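Local coordinates for protein wsv230 (Shrimp white spot syndrome virus, PDB 2GJ2) that is a nonstructural viral protein of uncertain role, with a ferredoxin fold that binds cadmium ions in the crystal, at residues Val48-Lys51 and Thr55-Leu58; Glu64-Thr69 and Thr73-Pro78. All coordinates share one frame; numbering follows the deposited sequence.

Contact 1: Val48-Lys51 and Thr55-Leu58; sequences VCLK and TFVL. With CD (cadmium ion), chain E; CD (cadmium ion), chain F.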
loop_
_atom_site.group_PDB
_atom_site.type_symbol
_atom_site.label_atom_id
_atom_site.label_comp_id
_atom_site.label_asym_id
_atom_site.label_seq_id
_atom_site.Cartn_x
_atom_site.Cartn_y
_atom_site.Cartn_z
ATOM N N VAL A 48 5.830 1.028 -5.919
ATOM C CA VAL A 48 6.048 1.962 -4.836
ATOM C C VAL A 48 4.679 2.582 -4.529
ATOM O O VAL A 48 4.047 3.168 -5.412
ATOM C CB VAL A 48 6.995 3.096 -5.240
ATOM C CG1 VAL A 48 7.307 3.903 -4.036
ATOM C CG2 VAL A 48 8.287 2.548 -5.884
ATOM N N CYS A 49 4.224 2.433 -3.283
ATOM C CA CYS A 49 2.937 2.972 -2.812
ATOM C C CYS A 49 3.110 4.333 -2.122
ATOM O O CYS A 49 3.895 4.478 -1.210
ATOM C CB CYS A 49 2.289 1.979 -1.814
ATOM S SG CYS A 49 0.747 2.580 -1.047
ATOM N N LEU A 50 2.378 5.339 -2.552
ATOM C CA LEU A 50 2.482 6.637 -1.905
ATOM C C LEU A 50 1.460 6.735 -0.773
ATOM O O LEU A 50 0.330 6.272 -0.935
ATOM C CB LEU A 50 2.213 7.757 -2.910
ATOM C CG LEU A 50 3.419 8.226 -3.711
ATOM C CD1 LEU A 50 3.096 9.548 -4.385
ATOM C CD2 LEU A 50 4.609 8.397 -2.770
ATOM N N LYS A 51 1.849 7.337 0.356
ATOM C CA LYS A 51 0.949 7.517 1.496
ATOM C C LYS A 51 -0.245 8.329 1.023
ATOM O O LYS A 51 -0.102 9.197 0.170
ATOM C CB LYS A 51 1.625 8.287 2.633
ATOM C CG LYS A 51 2.829 7.606 3.269
ATOM C CD LYS A 51 3.213 8.340 4.551
ATOM C CE LYS A 51 4.641 8.052 5.018
ATOM N NZ LYS A 51 4.897 6.652 5.456
ATOM N N THR A 55 2.466 13.583 -2.038
ATOM C CA THR A 55 2.993 13.832 -3.365
ATOM C C THR A 55 4.474 13.430 -3.372
ATOM O O THR A 55 5.246 13.863 -2.515
ATOM C CB THR A 55 2.848 15.336 -3.739
ATOM O OG1 THR A 55 1.545 15.581 -4.281
ATOM C CG2 THR A 55 3.897 15.746 -4.745
ATOM N N PHE A 56 4.861 12.580 -4.318
ATOM C CA PHE A 56 6.255 12.168 -4.420
ATOM C C PHE A 56 6.976 13.157 -5.335
ATOM O O PHE A 56 6.563 13.349 -6.483
ATOM C CB PHE A 56 6.365 10.773 -5.011
ATOM C CG PHE A 56 7.772 10.320 -5.195
ATOM C CD1 PHE A 56 8.507 9.848 -4.110
ATOM C CD2 PHE A 56 8.387 10.410 -6.454
ATOM C CE1 PHE A 56 9.842 9.470 -4.265
ATOM C CE2 PHE A 56 9.722 10.035 -6.628
ATOM C CZ PHE A 56 10.457 9.564 -5.532
ATOM N N VAL A 57 8.049 13.774 -4.826
ATOM C CA VAL A 57 8.809 14.783 -5.579
ATOM C C VAL A 57 10.322 14.589 -5.629
ATOM O O VAL A 57 10.974 14.492 -4.593
ATOM C CB VAL A 57 8.585 16.207 -5.006
ATOM C CG1 VAL A 57 7.175 16.665 -5.243
ATOM C CG2 VAL A 57 8.875 16.207 -3.524
ATOM N N LEU A 58 10.859 14.563 -6.849
ATOM C CA LEU A 58 12.297 14.433 -7.112
ATOM C C LEU A 58 12.659 15.733 -7.825
ATOM O O LEU A 58 12.300 15.935 -8.993
ATOM C CB LEU A 58 12.588 13.256 -8.052
ATOM C CG LEU A 58 12.470 11.817 -7.547
ATOM C CD1 LEU A 58 12.462 10.871 -8.736
ATOM C CD2 LEU A 58 13.619 11.486 -6.615
HETATM CD CD CD E . -0.605 3.035 -2.836
HETATM CD CD CD F . -0.252 0.714 -0.068
HETATM O O HOH W 1 -2.127 4.066 -1.685
HETATM O O HOH W 2 0.660 -1.263 0.385
#
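In the ferredoxin fold of this protein, Leu50 at the end of strand 45-50 meets Phe56 at the start of strand 56-58. The two strands belong to different sheets, and the Leu50 side chain spans the gap to the side chain and backbone N of Phe56. CD1 of Leu50 does most of the touching. It lies 3.5 Å from CB of Phe56 and equally close to the Phe56 backbone N. The second branch follows, with Leu50 CD2 3.7 Å from Phe56 CB. The two side chains cross at about a right angle. With chi1 at 178°, CG of Phe56 lies opposite the backbone N, and the ring leads away from Leu50 into the core. There it meets the rings of Phe13 and Phe30.

Next to Leu50, Cys49 is a cadmium ligand. Its SG bridges two cadmium ions, 2.3 Å from each. Asp12 and Glu34 are also ligands at these sites, and Glu34 and Cys49 of the second subunit take part, so the metals join the two subunits. Asp12 OD1 also accepts a hydrogen bond from Leu50 N. Water 1 is a further ligand of the chain E ion, its oxygen 2.2 Å from the metal.

Contact 2: Glu64-Thr69 and Thr73-Pro78; sequences ELRLLT and TLEIQP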
loop_
_atom_site.group_PDB
_atom_site.type_symbol
_atom_site.label_atom_id
_atom_site.label_comp_id
_atom_site.label_asym_id
_atom_site.label_seq_id
_atom_site.Cartn_x
_atom_site.Cartn_y
_atom_site.Cartn_z
ATOM N N GLU A 64 17.770 12.147 -10.917
ATOM C CA GLU A 64 18.131 12.173 -9.510
ATOM C C GLU A 64 17.934 10.792 -8.887
ATOM O O GLU A 64 18.734 10.365 -8.065
ATOM C CB GLU A 64 17.278 13.205 -8.762
ATOM C CG GLU A 64 17.688 13.420 -7.306
ATOM C CD GLU A 64 16.930 14.563 -6.643
ATOM O OE1 GLU A 64 16.212 15.293 -7.359
ATOM O OE2 GLU A 64 17.059 14.739 -5.408
ATOM N N LEU A 65 16.872 10.093 -9.288
ATOM C CA LEU A 65 16.581 8.773 -8.738
ATOM C C LEU A 65 17.502 7.722 -9.320
ATOM O O LEU A 65 17.815 6.740 -8.653
ATOM C CB LEU A 65 15.115 8.409 -8.980
ATOM C CG LEU A 65 14.537 7.214 -8.221
ATOM C CD1 LEU A 65 14.885 7.299 -6.737
ATOM C CD2 LEU A 65 13.017 7.190 -8.430
ATOM N N ARG A 66 17.944 7.914 -10.563
ATOM C CA ARG A 66 18.899 6.978 -11.173
ATOM C C ARG A 66 20.260 7.065 -10.424
ATOM O O ARG A 66 20.958 6.052 -10.232
ATOM C CB ARG A 66 19.121 7.325 -12.645
ATOM C CG ARG A 66 18.022 6.903 -13.575
ATOM C CD ARG A 66 18.069 7.718 -14.845
ATOM N NE ARG A 66 17.099 7.218 -15.814
ATOM C CZ ARG A 66 16.516 7.944 -16.764
ATOM N NH1 ARG A 66 16.792 9.231 -16.905
ATOM N NH2 ARG A 66 15.630 7.378 -17.563
ATOM N N LEU A 67 20.640 8.268 -10.011
ATOM C CA LEU A 67 21.892 8.409 -9.295
ATOM C C LEU A 67 21.698 7.719 -7.962
ATOM O O LEU A 67 22.372 6.728 -7.671
ATOM C CB LEU A 67 22.259 9.881 -9.073
ATOM C CG LEU A 67 22.471 10.716 -10.349
ATOM C CD1 LEU A 67 22.473 12.200 -10.007
ATOM C CD2 LEU A 67 23.758 10.290 -11.039
ATOM N N LEU A 68 20.740 8.204 -7.178
ATOM C CA LEU A 68 20.504 7.632 -5.862
ATOM C C LEU A 68 20.478 6.110 -5.872
ATOM O O LEU A 68 20.983 5.454 -4.954
ATOM C CB LEU A 68 19.220 8.215 -5.270
ATOM C CG LEU A 68 19.337 9.673 -4.806
ATOM C CD1 LEU A 68 17.981 10.235 -4.398
ATOM C CD2 LEU A 68 20.306 9.729 -3.624
ATOM N N THR A 69 19.941 5.534 -6.936
ATOM C CA THR A 69 19.857 4.085 -7.018
ATOM C C THR A 69 21.083 3.424 -7.635
ATOM O O THR A 69 21.340 2.241 -7.416
ATOM C CB THR A 69 18.608 3.657 -7.805
ATOM O OG1 THR A 69 18.486 2.232 -7.744
ATOM C CG2 THR A 69 18.705 4.079 -9.257
ATOM N N THR A 73 19.590 3.046 -15.965
ATOM C CA THR A 73 18.548 2.507 -16.844
ATOM C C THR A 73 17.161 2.632 -16.213
ATOM O O THR A 73 16.161 2.428 -16.885
ATOM C CB THR A 73 18.768 0.985 -17.154
ATOM O OG1 THR A 73 18.572 0.225 -15.962
ATOM C CG2 THR A 73 20.187 0.709 -17.667
ATOM N N LEU A 74 17.113 2.960 -14.926
ATOM C CA LEU A 74 15.863 3.086 -14.165
ATOM C C LEU A 74 14.797 3.881 -14.912
ATOM O O LEU A 74 15.088 4.901 -15.510
ATOM C CB LEU A 74 16.158 3.755 -12.807
ATOM C CG LEU A 74 15.122 4.116 -11.709
ATOM C CD1 LEU A 74 14.150 5.197 -12.190
ATOM C CD2 LEU A 74 14.353 2.889 -11.321
ATOM N N GLU A 75 13.561 3.391 -14.886
ATOM C CA GLU A 75 12.439 4.086 -15.505
ATOM C C GLU A 75 11.293 4.121 -14.510
ATOM O O GLU A 75 11.178 3.253 -13.642
ATOM C CB GLU A 75 11.960 3.359 -16.760
ATOM C CG GLU A 75 12.922 3.348 -17.923
ATOM C CD GLU A 75 12.952 4.653 -18.677
ATOM O OE1 GLU A 75 11.880 5.275 -18.859
ATOM O OE2 GLU A 75 14.049 5.046 -19.112
ATOM N N ILE A 76 10.451 5.133 -14.606
ATOM C CA ILE A 76 9.309 5.187 -13.720
ATOM C C ILE A 76 8.015 5.268 -14.511
ATOM O O ILE A 76 7.932 5.940 -15.521
ATOM C CB ILE A 76 9.341 6.380 -12.741
ATOM C CG1 ILE A 76 8.106 6.313 -11.853
ATOM C CG2 ILE A 76 9.254 7.678 -13.477
ATOM C CD1 ILE A 76 7.969 7.460 -10.895
ATOM N N GLN A 77 7.004 4.570 -14.017
ATOM C CA GLN A 77 5.693 4.545 -14.639
ATOM C C GLN A 77 4.655 4.745 -13.542
ATOM O O GLN A 77 4.421 3.852 -12.737
ATOM C CB GLN A 77 5.467 3.188 -15.334
ATOM C CG GLN A 77 4.121 3.029 -16.008
ATOM C CD GLN A 77 3.882 4.057 -17.102
ATOM O OE1 GLN A 77 4.410 3.943 -18.209
ATOM N NE2 GLN A 77 3.080 5.071 -16.793
ATOM N N PRO A 78 4.057 5.946 -13.469
ATOM C CA PRO A 78 3.031 6.252 -12.460
ATOM C C PRO A 78 1.787 5.409 -12.717
ATOM O O PRO A 78 1.378 5.247 -13.860
ATOM C CB PRO A 78 2.733 7.729 -12.692
ATOM C CG PRO A 78 4.001 8.252 -13.256
ATOM C CD PRO A 78 4.447 7.162 -14.206
#
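Arg66 reaches from the helix across Leu74 and brings the edge of its guanidinium to the backbone of the 73-78 segment. Its chain runs extended from CG to NE. On the way CG passes 3.7 Å from CB of Leu74, and the two side chains lie at a slant to each other. NE then donates to Leu74 O at 3.1 Å, with an N-H...O angle of 142°. The donor lies in the carbonyl plane, while the oxygen is somewhat tilted from the guanidinium plane. NH2 adds a weak bond to the same oxygen, so two N-H groups share one acceptor.

Helix 62-69 packs here on strand 75-78, an outer strand of the four-stranded antiparallel sheet of the ferredoxin fold. Leu74, just before that strand, points toward the helix, and its side chain faces Leu65 and Thr69. CD1 of Leu74 is 4.4 Å from CD2 of Leu65. Leu15 and Tyr23 also touch Leu74.

Glu75 starts out away from the helix but bends back at chi2 (-78°). This returns OE2 to 3.2 Å from Arg66 NH2, a salt bridge with a weak hydrogen bond. The carboxylate and guanidinium planes are 57° apart. At the other end of the guanidinium, Arg66 NH1 has a salt bridge to Glu63.

The two contacts come in series along the chain: contact 1 closes at Leu58 before contact 2 opens at Glu64. Their centres are about 13 Å apart, on opposite sides of the chain's centre. Strand 56-58 leads directly into helix 62-69, and the two contacts touch where CD1 of Leu58 lies 3.6 Å from CB of Leu65. Both reach the same four-stranded sheet, contact 1 through the inner strand 45-50 and contact 2 through the outer strand 75-78. Strand 13-16 lies between these two. The cadmium sites and the second subunit are on the side of contact 1, while contact 2 packs helix on sheet within one subunit.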